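Side-chain contact in natural cytotoxicity triggering receptor 2 (Homo sapiens, PDB 1HKF), which acts, through an extracellular V-type immunoglobulin domain, as a receptor that activates natural killer cell cytotoxicity and may contribute to tumour cell lysis: residues 59-63 and 64-68. Numbering follows the deposited sequence.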
ATOM      1  N   VAL A  59      -2.562   9.472 -13.467  1.00 32.43           N
ATOM      2  CA  VAL A  59      -1.224   9.918 -13.208  1.00 30.00           C
ATOM      3  C   VAL A  59      -0.291   9.177 -14.209  1.00 29.87           C
ATOM      4  O   VAL A  59      -0.564   8.024 -14.594  1.00 28.18           O
ATOM      5  CB  VAL A  59      -0.852   9.634 -11.734  1.00 28.39           C
ATOM      6  CG1 VAL A  59      -0.966   8.171 -11.430  1.00 29.45           C
ATOM      7  CG2 VAL A  59       0.556  10.112 -11.436  1.00 27.84           C
ATOM      8  N   THR A  60       0.799   9.855 -14.588  1.00 30.11           N
ATOM      9  CA  THR A  60       1.777   9.371 -15.556  1.00 31.52           C
ATOM     10  C   THR A  60       3.208   9.706 -15.176  1.00 31.58           C
ATOM     11  O   THR A  60       3.473  10.808 -14.716  1.00 32.74           O
ATOM     12  CB  THR A  60       1.549  10.042 -16.926  1.00 32.87           C
ATOM     13  OG1 THR A  60       0.170   9.928 -17.285  1.00 33.79           O
ATOM     14  CG2 THR A  60       2.408   9.352 -18.027  1.00 34.95           C
ATOM     15  N   SER A  61       4.120   8.753 -15.352  1.00 31.00           N
ATOM     16  CA  SER A  61       5.549   8.989 -15.111  1.00 29.81           C
ATOM     17  C   SER A  61       6.125   9.192 -16.514  1.00 31.90           C
ATOM     18  O   SER A  61       6.115   8.239 -17.312  1.00 30.05           O
ATOM     19  CB  SER A  61       6.219   7.769 -14.538  1.00 28.62           C
ATOM     20  OG  SER A  61       7.591   8.036 -14.336  1.00 26.33           O
ATOM     21  N   SER A  62       6.608  10.405 -16.797  1.00 31.25           N
ATOM     22  CA  SER A  62       7.157  10.768 -18.100  1.00 32.61           C
ATOM     23  C   SER A  62       8.666  10.632 -18.204  1.00 32.61           C
ATOM     24  O   SER A  62       9.204  10.578 -19.302  1.00 31.87           O
ATOM     25  CB  SER A  62       6.743  12.212 -18.456  1.00 33.16           C
ATOM     26  OG  SER A  62       5.328  12.267 -18.702  1.00 36.64           O
ATOM     27  N   LYS A  63       9.347  10.609 -17.056  1.00 31.93           N
ATOM     28  CA  LYS A  63      10.792  10.461 -17.006  1.00 31.18           C
ATOM     29  C   LYS A  63      11.121   9.544 -15.832  1.00 29.22           C
ATOM     30  O   LYS A  63      10.399   9.499 -14.862  1.00 29.14           O
ATOM     31  CB  LYS A  63      11.456  11.833 -16.846  1.00 32.88           C
ATOM     32  CG  LYS A  63      11.331  12.628 -18.086  1.00 35.56           C
ATOM     33  CD  LYS A  63      12.326  13.730 -18.108  1.00 39.62           C
ATOM     34  CE  LYS A  63      11.739  15.002 -17.597  1.00 40.96           C
ATOM     35  NZ  LYS A  63      12.394  16.025 -18.444  1.00 45.48           N
ATOM     36  N   PRO A  64      12.217   8.791 -15.921  1.00 28.66           N
ATOM     37  CA  PRO A  64      12.574   7.876 -14.832  1.00 27.37           C
ATOM     38  C   PRO A  64      12.925   8.530 -13.489  1.00 28.58           C
ATOM     39  O   PRO A  64      13.459   9.634 -13.463  1.00 27.93           O
ATOM     40  CB  PRO A  64      13.732   7.074 -15.415  1.00 27.08           C
ATOM     41  CG  PRO A  64      14.361   8.022 -16.402  1.00 27.27           C
ATOM     42  CD  PRO A  64      13.209   8.787 -17.020  1.00 25.92           C
ATOM     43  N   ARG A  65      12.597   7.832 -12.387  1.00 28.65           N
ATOM     44  CA  ARG A  65      12.886   8.285 -11.044  1.00 28.07           C
ATOM     45  C   ARG A  65      12.466   9.749 -10.840  1.00 29.37           C
ATOM     46  O   ARG A  65      13.254  10.585 -10.425  1.00 29.61           O
ATOM     47  CB  ARG A  65      14.369   8.079 -10.800  1.00 27.58           C
ATOM     48  CG  ARG A  65      14.797   6.606 -10.853  1.00 25.01           C
ATOM     49  CD  ARG A  65      16.306   6.462 -10.779  1.00 26.75           C
ATOM     50  NE  ARG A  65      16.924   7.100 -11.945  1.00 27.43           N
ATOM     51  CZ  ARG A  65      17.067   6.504 -13.139  1.00 28.69           C
ATOM     52  NH1 ARG A  65      16.684   5.240 -13.331  1.00 26.56           N
ATOM     53  NH2 ARG A  65      17.440   7.225 -14.188  1.00 23.70           N
ATOM     54  N   THR A  66      11.238  10.068 -11.217  1.00 30.09           N
ATOM     55  CA  THR A  66      10.720  11.420 -11.030  1.00 34.92           C
ATOM     56  C   THR A  66       9.591  11.370  -9.973  1.00 38.69           C
ATOM     57  O   THR A  66       8.892  10.356  -9.820  1.00 36.75           O
ATOM     58  CB  THR A  66      10.098  12.029 -12.325  1.00 34.32           C
ATOM     59  OG1 THR A  66       9.304  11.035 -12.999  1.00 33.38           O
ATOM     60  CG2 THR A  66      11.181  12.581 -13.254  1.00 33.74           C
ATOM     61  N   MET A  67       9.435  12.453  -9.230  1.00 44.29           N
ATOM     62  CA  MET A  67       8.383  12.511  -8.220  1.00 51.18           C
ATOM     63  C   MET A  67       7.114  12.916  -8.953  1.00 53.72           C
ATOM     64  O   MET A  67       6.637  14.042  -8.785  1.00 53.28           O
ATOM     65  CB  MET A  67       8.706  13.557  -7.144  1.00 54.64           C
ATOM     66  CG  MET A  67      10.038  13.338  -6.423  1.00 59.65           C
ATOM     67  SD  MET A  67       9.954  12.481  -4.810  1.00 67.14           S
ATOM     68  CE  MET A  67       9.724  13.937  -3.725  1.00 63.65           C
ATOM     69  N   ALA A  68       6.601  11.991  -9.781  1.00 57.18           N
ATOM     70  CA  ALA A  68       5.373  12.184 -10.572  1.00 60.69           C
ATOM     71  C   ALA A  68       4.114  12.328  -9.669  1.00 63.10           C
ATOM     72  O   ALA A  68       3.482  11.350  -9.275  1.00 62.08           O
ATOM     73  CB  ALA A  68       5.193  11.016 -11.586  1.00 59.30           C
TER
HETATM   74  O   HOH W   1       8.891   8.278 -11.824  1.00 29.59           O
HETATM   75  O   HOH W   2       7.336  12.277 -14.610  1.00 32.44           O
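The CA atoms of Ser61 and Ala68 come within 5.6 Å where the loop folds back beside strand 54-61, the chain turning at Arg65, whose phi and psi are both positive (left-handed region). Within this fold, Thr66 OG1 donates a hydrogen bond to Lys63 O at 2.7 Å; the C=O...O angle is 142° and the donor lies 31° from the carbonyl plane, so the approach is tilted. With chi1 at 42°, OG1 sits between its own backbone N and carbonyl carbon, while CG2 packs on Lys63 CB at 3.7 Å. Water 2 also donates to OG1 and accepts from Ser62 N. Ser61 OG lies 3.7 Å from Thr66 OG1, and water 1 hydrogen-bonds to Ser61 OG at 2.8 Å and accepts from Thr66 N at 3.0 Å. Tyr41 OH is a further hydrogen-bond partner of Ser61 OG. Nearer the strand, Ala68 CB lies 3.6 Å from Thr60 O, and Val59 CG2 approaches Ala68 O at 3.8 Å. Before Ala68, Met67 centres an inverse gamma turn, whose Ala68 N to Thr66 O bond is weak. Arg65 leaves the contact at CB, and its NH1 forms a salt bridge with Asp78 OD1. Backbone bonds of Arg65 with Asp77 and of Ala68 with Ile75 join the loop to strand 73-78, as part of the crossover from one sheet to the other in a V-set immunoglobulin sandwich.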